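Long-range contacts in putative short-chain oxidoreductase (Thermus thermophilus, PDB 2YUT), which binds NADP(H) in a Rossmann fold and, as a member of the short-chain dehydrogenase/reductase family, probably carries out NADP(H)-dependent oxidation or reduction: residues H23-S28 with R40-R45; R30-L35 with A46-L51; A59-A64 with K106-Q111; D68-A73 with A114-F119. One frame throughout, in Å; residues are numbered along the deposited sequence.

Contact 4 lies deepest, two neighbouring strands of the parallel sheet joined by a ladder of backbone bonds and flanked mostly by apolar side chains. Contacts 1 and 2 sit nearer the surface around helix 32-42: contact 1 closes the sheet edge with a short bridge and a salt bridge, while contact 2 has no hydrogen bond of its own between segments and turns its charges to the NADP. They meet where S28 OG bonds L47 O. Contact 3, partly buried, packs helix 54-64 against the chain leaving helix 89-107, its L60 touching L47 and L51 of contact 2. Contacts 2 and 4 both reach the dinucleotide, contact 2 at its adenine end and contact 4 beside the nicotinamide ribose.

Contact 1 (H23-S28 with R40-R45); sequences HDLLLS and REVGAR
D24 and R45 form a salt bridge, R45 NH2 giving a hydrogen bond to D24 OD2 over 3.1 Å on the syn side of the carboxylate. The two flat groups are nearly coplanar, 15° apart. Water 2 takes a hydrogen bond from R45 NE and gives one each to D24 OD2 and L25 O, tying the guanidinium edge to the strand; D24 OD1 pairs with R2. Arginine suits this exposed place because its long chain lies beside L26, one guanidinium face against the leucine with CZ 3.7 Å from L26 CD2; a bend at chi3 (-78°) turns NE toward water 2. The backbones meet in a parallel bridge: R45 N donates to L25 O at 3.0 Å, and R45 O accepts from L27 N at 2.8 Å in a nearly straight bond. The small A44 lets the chains come close, its CB 3.7 Å from both L25 CB and L27 CG. Beyond it V42 CG2 reaches L27 CD1 at 3.9 Å. G43 between them takes the positive phi of a Schellman motif ending helix 32-42. This is the return of a beta-alpha-beta unit in the Rossmann fold, strand 45-46 joining strand 24-28 at the sheet edge.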
# COMPACT_ATOMS: atom_id res chain seq x y z
N HIS A 23 8.79 24.49 -21.65
CA HIS A 23 9.64 24.59 -20.45
C HIS A 23 10.99 23.89 -20.56
O HIS A 23 11.33 23.34 -21.61
CB HIS A 23 8.87 24.02 -19.25
CG HIS A 23 7.65 24.80 -18.89
ND1 HIS A 23 7.70 25.93 -18.10
CD2 HIS A 23 6.36 24.66 -19.27
CE1 HIS A 23 6.48 26.45 -18.01
NE2 HIS A 23 5.65 25.70 -18.71
N ASP A 24 11.77 23.93 -19.48
CA ASP A 24 13.06 23.25 -19.41
C ASP A 24 12.61 21.86 -18.98
O ASP A 24 12.51 21.55 -17.79
CB ASP A 24 13.95 23.88 -18.33
CG ASP A 24 15.22 23.08 -18.08
OD1 ASP A 24 15.93 23.39 -17.10
OD2 ASP A 24 15.53 22.15 -18.85
N LEU A 25 12.32 21.03 -19.98
CA LEU A 25 11.77 19.71 -19.76
C LEU A 25 12.72 18.50 -19.76
O LEU A 25 13.58 18.37 -20.63
CB LEU A 25 10.68 19.49 -20.81
CG LEU A 25 9.57 18.45 -20.66
CD1 LEU A 25 8.80 18.69 -19.37
CD2 LEU A 25 8.64 18.56 -21.87
N LEU A 26 12.55 17.64 -18.76
CA LEU A 26 13.33 16.41 -18.66
C LEU A 26 12.31 15.27 -18.68
O LEU A 26 11.33 15.30 -17.93
CB LEU A 26 14.15 16.36 -17.37
CG LEU A 26 15.25 17.42 -17.24
CD1 LEU A 26 14.66 18.70 -16.67
CD2 LEU A 26 16.36 16.90 -16.35
N LEU A 27 12.54 14.29 -19.54
CA LEU A 27 11.63 13.16 -19.67
C LEU A 27 12.31 11.85 -19.32
O LEU A 27 13.45 11.60 -19.72
CB LEU A 27 11.09 13.09 -21.11
CG LEU A 27 10.48 14.37 -21.71
CD1 LEU A 27 10.01 14.10 -23.13
CD2 LEU A 27 9.31 14.84 -20.85
N SER A 28 11.62 11.01 -18.55
CA SER A 28 12.17 9.71 -18.17
C SER A 28 11.15 8.59 -18.37
O SER A 28 9.94 8.79 -18.22
CB SER A 28 12.63 9.73 -16.72
OG SER A 28 13.35 8.55 -16.41
N ARG A 40 13.04 14.44 -28.32
CA ARG A 40 13.51 15.20 -29.48
C ARG A 40 12.36 16.03 -30.06
O ARG A 40 12.54 17.20 -30.39
CB ARG A 40 14.04 14.25 -30.56
CG ARG A 40 14.52 14.95 -31.82
CD ARG A 40 14.79 13.94 -32.93
NE ARG A 40 15.13 14.59 -34.19
CZ ARG A 40 15.21 13.95 -35.36
NH1 ARG A 40 15.53 14.62 -36.46
NH2 ARG A 40 14.97 12.65 -35.43
N GLU A 41 11.20 15.40 -30.18
CA GLU A 41 10.02 16.07 -30.71
C GLU A 41 9.65 17.32 -29.91
O GLU A 41 9.28 18.34 -30.49
CB GLU A 41 8.82 15.11 -30.70
CG GLU A 41 7.51 15.74 -31.17
CD GLU A 41 6.30 14.93 -30.75
OE1 GLU A 41 6.35 13.69 -30.90
OE2 GLU A 41 5.30 15.53 -30.28
N VAL A 42 9.76 17.24 -28.59
CA VAL A 42 9.41 18.39 -27.76
C VAL A 42 10.59 19.20 -27.25
O VAL A 42 10.42 20.09 -26.43
CB VAL A 42 8.54 17.95 -26.56
CG1 VAL A 42 7.28 17.29 -27.07
CG2 VAL A 42 9.32 16.99 -25.66
N GLY A 43 11.79 18.90 -27.73
CA GLY A 43 12.96 19.64 -27.30
C GLY A 43 13.35 19.42 -25.85
O GLY A 43 13.90 20.32 -25.21
N ALA A 44 13.08 18.23 -25.33
CA ALA A 44 13.42 17.91 -23.95
C ALA A 44 14.66 17.03 -23.85
O ALA A 44 15.24 16.61 -24.85
CB ALA A 44 12.24 17.21 -23.28
N ARG A 45 15.07 16.76 -22.61
CA ARG A 45 16.21 15.89 -22.37
C ARG A 45 15.68 14.50 -22.03
O ARG A 45 14.76 14.38 -21.23
CB ARG A 45 17.05 16.44 -21.22
CG ARG A 45 18.01 17.52 -21.65
CD ARG A 45 18.80 18.03 -20.48
NE ARG A 45 18.01 18.94 -19.67
CZ ARG A 45 18.32 19.27 -18.42
NH1 ARG A 45 19.39 18.74 -17.85
NH2 ARG A 45 17.57 20.14 -17.75
O HOH W 1 13.13 21.67 -22.67
O HOH W 2 15.72 20.20 -20.68

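Contact 2 (R30-L35 with A46-L51); sequences RRAGAL and ALPADL. With NAP (NADP nicotinamide-adenine-dinucleotide phosphate), chain B.
The guanidinium of R30, whose CG packs 3.5 Å from A49 O, lies with one face over the adenine, N7A of the NADP sitting above its centre, and has the 2'-phosphate at its edge. R30 NE donates to O3X of that phosphate at 2.8 Å, with a weaker bond from NH2; the bend at chi3 (-58°) brings NE round to it. The edge of the R31 guanidinium also faces the phosphate. The backbone adds to this grip, since R31 N reaches NADP O2X at 2.8 Å and R30 N bonds the same oxygen. Two arginines just beyond the second strand, R31 at the N-cap of the next helix, are a natural choice for an NADP-binding Rossmann fold, as their positive charges would probably offset the phosphate. From the other segment come the groups that read the adenine rim: D50 OD1 accepts from NADP N6A at 3.0 Å, and L51 N donates to NADP N1A at 2.9 Å. D50 OD1 also takes the N-H of A52, which helps hold the carboxylate. Away from the cofactor the contact is van der Waals packing, with no hydrogen bond across. L35, in the first turn of helix 32-42, has CG anti to its backbone N (chi1 -179°) and lays CD2 against the P48 ring, 3.4 Å from its N, while L35 CG rests 3.9 Å from A46 CB. A32 CB approaches P48 CB at 4.3 Å.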
# COMPACT_ATOMS: atom_id res chain seq x y z
N ARG A 30 11.13 3.84 -19.34
CA ARG A 30 11.95 2.63 -19.52
C ARG A 30 12.26 2.35 -20.98
O ARG A 30 13.37 1.93 -21.32
CB ARG A 30 11.25 1.41 -18.90
CG ARG A 30 11.17 1.44 -17.38
CD ARG A 30 10.60 0.15 -16.81
NE ARG A 30 9.26 -0.13 -17.33
CZ ARG A 30 8.51 -1.16 -16.95
NH1 ARG A 30 8.95 -2.02 -16.04
NH2 ARG A 30 7.31 -1.34 -17.49
N ARG A 31 11.30 2.58 -21.86
CA ARG A 31 11.52 2.35 -23.29
C ARG A 31 12.35 3.50 -23.87
O ARG A 31 11.82 4.54 -24.27
CB ARG A 31 10.17 2.24 -24.00
CG ARG A 31 9.50 0.87 -23.85
CD ARG A 31 8.12 0.99 -23.23
NE ARG A 31 7.36 2.08 -23.82
CZ ARG A 31 7.08 2.17 -25.12
NH1 ARG A 31 7.51 1.24 -25.96
NH2 ARG A 31 6.39 3.21 -25.58
N ALA A 32 13.67 3.30 -23.91
CA ALA A 32 14.61 4.30 -24.39
C ALA A 32 14.33 4.86 -25.78
O ALA A 32 14.40 6.07 -26.00
CB ALA A 32 16.03 3.73 -24.34
N GLY A 33 14.02 3.97 -26.73
CA GLY A 33 13.74 4.42 -28.08
C GLY A 33 12.58 5.39 -28.12
O GLY A 33 12.71 6.51 -28.63
N ALA A 34 11.43 4.98 -27.58
CA ALA A 34 10.26 5.84 -27.58
C ALA A 34 10.55 7.13 -26.83
O ALA A 34 10.12 8.21 -27.25
CB ALA A 34 9.08 5.11 -26.93
N LEU A 35 11.30 7.02 -25.73
CA LEU A 35 11.65 8.18 -24.92
C LEU A 35 12.47 9.21 -25.70
O LEU A 35 12.16 10.40 -25.68
CB LEU A 35 12.44 7.75 -23.69
CG LEU A 35 12.85 8.89 -22.75
CD1 LEU A 35 11.62 9.46 -22.06
CD2 LEU A 35 13.84 8.37 -21.71
N ALA A 46 16.25 13.47 -22.64
CA ALA A 46 15.84 12.09 -22.40
C ALA A 46 16.79 11.39 -21.44
O ALA A 46 17.98 11.26 -21.71
CB ALA A 46 15.78 11.31 -23.72
N LEU A 47 16.25 10.93 -20.32
CA LEU A 47 17.03 10.23 -19.30
C LEU A 47 16.29 8.96 -18.90
O LEU A 47 15.55 8.95 -17.92
CB LEU A 47 17.23 11.14 -18.08
CG LEU A 47 18.11 12.38 -18.24
CD1 LEU A 47 18.02 13.26 -17.00
CD2 LEU A 47 19.55 11.94 -18.49
N PRO A 48 16.47 7.87 -19.66
CA PRO A 48 15.81 6.59 -19.38
C PRO A 48 16.25 5.95 -18.06
O PRO A 48 17.39 6.12 -17.63
CB PRO A 48 16.19 5.74 -20.59
CG PRO A 48 17.56 6.25 -20.94
CD PRO A 48 17.38 7.75 -20.82
N ALA A 49 15.33 5.23 -17.43
CA ALA A 49 15.65 4.56 -16.17
C ALA A 49 14.53 3.66 -15.65
O ALA A 49 13.38 3.77 -16.06
CB ALA A 49 15.98 5.61 -15.11
N ASP A 50 14.90 2.74 -14.76
CA ASP A 50 13.94 1.84 -14.13
C ASP A 50 13.84 2.43 -12.73
O ASP A 50 14.72 2.21 -11.90
CB ASP A 50 14.49 0.42 -14.04
CG ASP A 50 13.55 -0.53 -13.29
OD1 ASP A 50 12.60 -0.04 -12.62
OD2 ASP A 50 13.77 -1.75 -13.36
N LEU A 51 12.78 3.19 -12.46
CA LEU A 51 12.63 3.84 -11.17
C LEU A 51 12.36 2.93 -9.98
O LEU A 51 12.28 3.39 -8.84
CB LEU A 51 11.55 4.94 -11.28
CG LEU A 51 11.92 6.01 -12.33
CD1 LEU A 51 10.83 7.06 -12.43
CD2 LEU A 51 13.24 6.66 -11.95
PA NAP B . 0.76 3.87 -19.20
O1A NAP B . 0.88 2.26 -19.18
O2A NAP B . 0.32 4.40 -20.51
O5B NAP B . 2.22 4.41 -18.79
C5B NAP B . 2.89 3.89 -17.64
C4B NAP B . 4.25 4.55 -17.48
O4B NAP B . 4.88 4.01 -16.30
C3B NAP B . 5.16 4.20 -18.67
O3B NAP B . 5.92 5.34 -19.05
C2B NAP B . 6.08 3.13 -18.07
O2B NAP B . 7.35 3.19 -18.72
C1B NAP B . 6.24 3.73 -16.67
N9A NAP B . 6.84 2.74 -15.76
C8A NAP B . 6.29 1.59 -15.38
N7A NAP B . 7.13 0.94 -14.58
C5A NAP B . 8.23 1.69 -14.44
C6A NAP B . 9.43 1.52 -13.76
N6A NAP B . 9.65 0.43 -13.04
N1A NAP B . 10.36 2.49 -13.86
C2A NAP B . 10.14 3.57 -14.58
N3A NAP B . 9.02 3.76 -15.24
C4A NAP B . 8.04 2.84 -15.19
O3 NAP B . -0.22 4.23 -17.98
PN NAP B . -0.97 5.65 -17.85
O1N NAP B . -2.39 5.49 -18.23
O2N NAP B . -0.18 6.71 -18.53
O5D NAP B . -0.95 5.92 -16.27
C5D NAP B . -0.10 6.93 -15.71
C4D NAP B . -0.36 7.10 -14.21
O4D NAP B . -1.75 7.45 -14.06
C3D NAP B . -0.17 5.78 -13.47
O3D NAP B . 0.15 6.01 -12.09
C2D NAP B . -1.56 5.17 -13.59
O2D NAP B . -1.79 4.19 -12.57
C1D NAP B . -2.38 6.42 -13.28
N1N NAP B . -3.82 6.27 -13.60
C2N NAP B . -4.21 5.85 -14.88
C3N NAP B . -5.56 5.71 -15.17
C7N NAP B . -6.00 5.26 -16.57
O7N NAP B . -7.16 4.95 -16.80
N7N NAP B . -5.03 5.23 -17.48
C4N NAP B . -6.52 5.97 -14.20
C5N NAP B . -6.13 6.38 -12.93
C6N NAP B . -4.78 6.53 -12.62
P2B NAP B . 7.69 2.29 -20.01
O1X NAP B . 6.37 2.25 -20.93
O2X NAP B . 8.79 3.14 -20.83
O3X NAP B . 8.17 0.94 -19.65

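Contact 3 (A59-A64 with K106-Q111); sequences ALLEEA and KHARFQ
R109 NH2 and E62 OE2 form a salt bridge of 2.9 Å, the donor coming to the anti side of the carboxylate and 27° out of its plane. The two flat groups stand 89° apart, and the glutamate stem passes over one guanidinium face, with E62 CA above its centre. On the same arginine NH1 faces H107 O, but the modelled distance is unusually short and the bond doubtful. The bend at chi2 (62°) turns CD of R109 out of an extended course. An alanine in place of R109 would probably leave the E62 carboxylate without this charged mate and its stem without the guanidinium packed against it. Water 3 joins the backbones, donating a hydrogen bond to L61 O and accepting one from R109 N at 3.0 Å. L61 fills the inner side: its CB lies 3.3 Å from H107 O, its CG and CD1 press on A108 CA, each at 3.5 Å, and CD1 also meets A108 CB. A small alanine suits this close approach, and A108 O bonds R83 of the second subunit. H107 NE2 is held by E54. The arrangement joins two helices on one side of a Rossmann sheet, helix 54-64 packing against the C-terminal end of helix 89-107 where the chain turns back to the strands.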
# COMPACT_ATOMS: atom_id res chain seq x y z
N ALA A 59 20.27 8.52 -9.43
CA ALA A 59 21.11 9.12 -10.45
C ALA A 59 20.30 10.05 -11.36
O ALA A 59 20.81 11.05 -11.85
CB ALA A 59 21.79 8.03 -11.28
N LEU A 60 19.03 9.70 -11.61
CA LEU A 60 18.16 10.52 -12.45
C LEU A 60 17.90 11.87 -11.79
O LEU A 60 18.07 12.92 -12.42
CB LEU A 60 16.82 9.83 -12.70
CG LEU A 60 15.70 10.70 -13.27
CD1 LEU A 60 16.09 11.19 -14.67
CD2 LEU A 60 14.38 9.92 -13.32
N LEU A 61 17.49 11.84 -10.52
CA LEU A 61 17.19 13.07 -9.78
C LEU A 61 18.40 13.96 -9.52
O LEU A 61 18.27 15.18 -9.52
CB LEU A 61 16.48 12.74 -8.46
CG LEU A 61 14.97 12.46 -8.53
CD1 LEU A 61 14.27 13.65 -9.19
CD2 LEU A 61 14.70 11.20 -9.32
N GLU A 62 19.57 13.36 -9.29
CA GLU A 62 20.76 14.17 -9.05
C GLU A 62 21.13 14.89 -10.34
O GLU A 62 21.60 16.03 -10.33
CB GLU A 62 21.92 13.30 -8.56
CG GLU A 62 21.59 12.55 -7.28
CD GLU A 62 22.80 11.95 -6.59
OE1 GLU A 62 23.59 11.26 -7.27
OE2 GLU A 62 22.96 12.17 -5.37
N GLU A 63 20.91 14.22 -11.47
CA GLU A 63 21.21 14.79 -12.77
C GLU A 63 20.21 15.89 -13.15
O GLU A 63 20.59 16.92 -13.71
CB GLU A 63 21.19 13.69 -13.83
CG GLU A 63 21.48 14.18 -15.24
CD GLU A 63 22.74 15.03 -15.31
OE1 GLU A 63 23.78 14.61 -14.76
OE2 GLU A 63 22.69 16.12 -15.93
N ALA A 64 18.93 15.67 -12.85
CA ALA A 64 17.88 16.64 -13.16
C ALA A 64 18.08 17.99 -12.47
O ALA A 64 17.79 19.04 -13.05
CB ALA A 64 16.52 16.07 -12.80
N LYS A 106 12.33 10.68 -2.58
CA LYS A 106 13.43 10.74 -1.64
C LYS A 106 14.66 11.46 -2.17
O LYS A 106 15.30 12.22 -1.45
CB LYS A 106 13.84 9.33 -1.21
CG LYS A 106 15.08 9.29 -0.32
CD LYS A 106 15.48 7.85 0.02
CE LYS A 106 16.70 7.81 0.93
NZ LYS A 106 17.17 6.42 1.17
N HIS A 107 14.99 11.22 -3.44
CA HIS A 107 16.18 11.81 -4.04
C HIS A 107 15.98 13.08 -4.87
O HIS A 107 16.94 13.70 -5.31
CB HIS A 107 16.88 10.76 -4.89
CG HIS A 107 17.28 9.55 -4.11
ND1 HIS A 107 18.37 9.54 -3.26
CD2 HIS A 107 16.72 8.32 -4.01
CE1 HIS A 107 18.46 8.36 -2.67
NE2 HIS A 107 17.47 7.60 -3.12
N ALA A 108 14.73 13.48 -5.07
CA ALA A 108 14.46 14.66 -5.87
C ALA A 108 14.98 15.97 -5.27
O ALA A 108 14.95 16.17 -4.05
CB ALA A 108 12.96 14.78 -6.13
N ARG A 109 15.48 16.84 -6.13
CA ARG A 109 15.94 18.16 -5.70
C ARG A 109 14.79 19.08 -6.07
O ARG A 109 14.31 19.05 -7.20
CB ARG A 109 17.20 18.58 -6.46
CG ARG A 109 18.51 18.09 -5.88
CD ARG A 109 18.62 16.58 -5.86
NE ARG A 109 20.00 16.17 -5.62
CZ ARG A 109 20.36 14.95 -5.23
NH1 ARG A 109 19.44 14.02 -5.02
NH2 ARG A 109 21.64 14.68 -5.04
N PHE A 110 14.34 19.91 -5.13
CA PHE A 110 13.23 20.82 -5.38
C PHE A 110 13.55 22.28 -5.12
O PHE A 110 14.31 22.60 -4.22
CB PHE A 110 12.02 20.46 -4.50
CG PHE A 110 11.34 19.17 -4.88
CD1 PHE A 110 10.65 19.06 -6.08
CD2 PHE A 110 11.35 18.09 -4.01
CE1 PHE A 110 9.98 17.89 -6.41
CE2 PHE A 110 10.68 16.90 -4.32
CZ PHE A 110 9.99 16.80 -5.53
N GLN A 111 12.93 23.16 -5.90
CA GLN A 111 13.07 24.60 -5.73
C GLN A 111 11.96 24.92 -4.73
O GLN A 111 10.98 24.17 -4.63
CB GLN A 111 12.75 25.34 -7.04
CG GLN A 111 13.75 25.13 -8.16
CD GLN A 111 14.99 25.98 -8.00
OE1 GLN A 111 15.29 26.46 -6.90
NE2 GLN A 111 15.73 26.17 -9.09
O HOH W 3 15.95 16.42 -9.09

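Contact 4 (D68-A73 with A114-F119); sequences DLLVHA and ARAVFF. With NAP (NADP nicotinamide-adenine-dinucleotide phosphate), chain B.
F119 CD2 lies 3.3 Å from H72 O, with the carbonyl at the ring edge. V71 CG1 also meets that edge, 3.8 Å from CE2, and A73 CA approaches obliquely. The first torsion of F119 (chi1 -59°) places CG anti to the carbonyl carbon, beside the backbone N, and the ring reaches across to the neighbouring strand. F119 CB is 3.7 Å from O4D of the NADP, in the nicotinamide ribose. An alanine in place of F119 would probably open a gap beside V71 and A73 and take the ring contact from H72 O. Close by, water 4 donates to H72 O and accepts from F119 N, bridging the strands where the direct ladder has ended. H72 and F118 pair obliquely on the face opposite V71, F118 CD1 touching H72 CB at 3.7 Å, and L70 CD2 extends this row to F118 CZ and A116 CB. Histidine suits its buried place because T100 bonds its NE2. Four backbone bonds set the register behind these contacts: R115 N to D68 O, L70 N to R115 O, V117 N to L70 O at 2.7 Å, and H72 N to V117 O. The strands are nearly parallel, 7° apart; the register pairs L69 with R115 and V71 with V117 on one face, where L69 CD1 meets V117 CG2 at 4.1 Å. Strand 2-6 flanks strand 67-72 and strand 158-162 flanks strand 114-119, while helix 89-107 covers the face of L70, H72 and F118 through A101 and V104.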
# COMPACT_ATOMS: atom_id res chain seq x y z
N ASP A 68 10.93 22.49 -10.45
CA ASP A 68 9.82 23.38 -10.12
C ASP A 68 8.56 22.52 -10.18
O ASP A 68 7.57 22.79 -9.49
CB ASP A 68 9.70 24.52 -11.14
CG ASP A 68 10.88 25.46 -11.11
OD1 ASP A 68 11.09 26.12 -10.08
OD2 ASP A 68 11.61 25.53 -12.13
N LEU A 69 8.61 21.49 -11.01
CA LEU A 69 7.47 20.59 -11.18
C LEU A 69 7.86 19.16 -11.52
O LEU A 69 8.69 18.91 -12.39
CB LEU A 69 6.54 21.12 -12.29
CG LEU A 69 5.32 20.25 -12.63
CD1 LEU A 69 4.37 20.20 -11.44
CD2 LEU A 69 4.59 20.82 -13.86
N LEU A 70 7.24 18.22 -10.81
CA LEU A 70 7.47 16.79 -11.03
C LEU A 70 6.11 16.14 -11.28
O LEU A 70 5.16 16.35 -10.53
CB LEU A 70 8.12 16.15 -9.80
CG LEU A 70 8.10 14.62 -9.72
CD1 LEU A 70 9.03 14.01 -10.76
CD2 LEU A 70 8.52 14.18 -8.32
N VAL A 71 6.02 15.37 -12.36
CA VAL A 71 4.79 14.66 -12.68
C VAL A 71 5.19 13.19 -12.81
O VAL A 71 5.83 12.80 -13.79
CB VAL A 71 4.15 15.15 -14.00
CG1 VAL A 71 2.85 14.41 -14.24
CG2 VAL A 71 3.90 16.65 -13.94
N HIS A 72 4.82 12.39 -11.82
CA HIS A 72 5.14 10.97 -11.78
C HIS A 72 4.01 10.15 -12.41
O HIS A 72 3.18 9.56 -11.70
CB HIS A 72 5.38 10.56 -10.32
CG HIS A 72 6.06 9.23 -10.15
ND1 HIS A 72 7.38 9.02 -10.50
CD2 HIS A 72 5.62 8.06 -9.63
CE1 HIS A 72 7.72 7.78 -10.20
NE2 HIS A 72 6.67 7.18 -9.67
N ALA A 73 3.96 10.12 -13.74
CA ALA A 73 2.92 9.40 -14.46
C ALA A 73 3.37 7.95 -14.66
O ALA A 73 3.36 7.43 -15.78
CB ALA A 73 2.67 10.07 -15.82
N ALA A 114 8.00 24.42 -5.39
CA ALA A 114 7.78 23.35 -6.36
C ALA A 114 6.55 22.51 -6.04
O ALA A 114 6.08 22.47 -4.90
CB ALA A 114 9.01 22.45 -6.42
N ARG A 115 6.02 21.87 -7.07
CA ARG A 115 4.87 20.99 -6.94
C ARG A 115 5.30 19.61 -7.42
O ARG A 115 6.08 19.49 -8.37
CB ARG A 115 3.71 21.50 -7.78
CG ARG A 115 3.21 22.86 -7.33
CD ARG A 115 2.49 23.60 -8.43
NE ARG A 115 2.16 24.96 -8.02
CZ ARG A 115 1.73 25.91 -8.85
NH1 ARG A 115 1.58 25.64 -10.14
NH2 ARG A 115 1.47 27.12 -8.39
N ALA A 116 4.82 18.58 -6.75
CA ALA A 116 5.15 17.21 -7.12
C ALA A 116 3.81 16.49 -7.22
O ALA A 116 3.09 16.35 -6.23
CB ALA A 116 6.04 16.57 -6.06
N VAL A 117 3.49 16.06 -8.43
CA VAL A 117 2.22 15.42 -8.73
C VAL A 117 2.30 13.91 -8.85
O VAL A 117 3.17 13.37 -9.54
CB VAL A 117 1.64 16.00 -10.05
CG1 VAL A 117 0.25 15.44 -10.31
CG2 VAL A 117 1.62 17.52 -9.99
N PHE A 118 1.38 13.23 -8.18
CA PHE A 118 1.32 11.77 -8.19
C PHE A 118 -0.12 11.37 -8.50
O PHE A 118 -1.04 12.17 -8.32
CB PHE A 118 1.75 11.22 -6.83
CG PHE A 118 3.18 11.52 -6.49
CD1 PHE A 118 4.19 10.63 -6.86
CD2 PHE A 118 3.53 12.71 -5.85
CE1 PHE A 118 5.53 10.92 -6.60
CE2 PHE A 118 4.86 13.01 -5.59
CZ PHE A 118 5.86 12.12 -5.96
N PHE A 119 -0.30 10.14 -8.96
CA PHE A 119 -1.63 9.67 -9.32
C PHE A 119 -2.12 8.49 -8.47
O PHE A 119 -1.50 7.43 -8.42
CB PHE A 119 -1.61 9.29 -10.81
CG PHE A 119 -1.23 10.44 -11.71
CD1 PHE A 119 -2.20 11.31 -12.21
CD2 PHE A 119 0.11 10.68 -12.01
CE1 PHE A 119 -1.84 12.42 -12.99
CE2 PHE A 119 0.48 11.79 -12.79
CZ PHE A 119 -0.49 12.66 -13.28
PA NAP B . 0.76 3.87 -19.20
O1A NAP B . 0.88 2.26 -19.18
O2A NAP B . 0.32 4.40 -20.51
O5B NAP B . 2.22 4.41 -18.79
C5B NAP B . 2.89 3.89 -17.64
C4B NAP B . 4.25 4.55 -17.48
O4B NAP B . 4.88 4.01 -16.30
C3B NAP B . 5.16 4.20 -18.67
O3B NAP B . 5.92 5.34 -19.05
C2B NAP B . 6.08 3.13 -18.07
O2B NAP B . 7.35 3.19 -18.72
C1B NAP B . 6.24 3.73 -16.67
N9A NAP B . 6.84 2.74 -15.76
C8A NAP B . 6.29 1.59 -15.38
N7A NAP B . 7.13 0.94 -14.58
C5A NAP B . 8.23 1.69 -14.44
C6A NAP B . 9.43 1.52 -13.76
N6A NAP B . 9.65 0.43 -13.04
N1A NAP B . 10.36 2.49 -13.86
C2A NAP B . 10.14 3.57 -14.58
N3A NAP B . 9.02 3.76 -15.24
C4A NAP B . 8.04 2.84 -15.19
O3 NAP B . -0.22 4.23 -17.98
PN NAP B . -0.97 5.65 -17.85
O1N NAP B . -2.39 5.49 -18.23
O2N NAP B . -0.18 6.71 -18.53
O5D NAP B . -0.95 5.92 -16.27
C5D NAP B . -0.10 6.93 -15.71
C4D NAP B . -0.36 7.10 -14.21
O4D NAP B . -1.75 7.45 -14.06
C3D NAP B . -0.17 5.78 -13.47
O3D NAP B . 0.15 6.01 -12.09
C2D NAP B . -1.56 5.17 -13.59
O2D NAP B . -1.79 4.19 -12.57
C1D NAP B . -2.38 6.42 -13.28
N1N NAP B . -3.82 6.27 -13.60
C2N NAP B . -4.21 5.85 -14.88
C3N NAP B . -5.56 5.71 -15.17
C7N NAP B . -6.00 5.26 -16.57
O7N NAP B . -7.16 4.95 -16.80
N7N NAP B . -5.03 5.23 -17.48
C4N NAP B . -6.52 5.97 -14.20
C5N NAP B . -6.13 6.38 -12.93
C6N NAP B . -4.78 6.53 -12.62
P2B NAP B . 7.69 2.29 -20.01
O1X NAP B . 6.37 2.25 -20.93
O2X NAP B . 8.79 3.14 -20.83
O3X NAP B . 8.17 0.94 -19.65
O HOH W 4 2.08 8.55 -9.34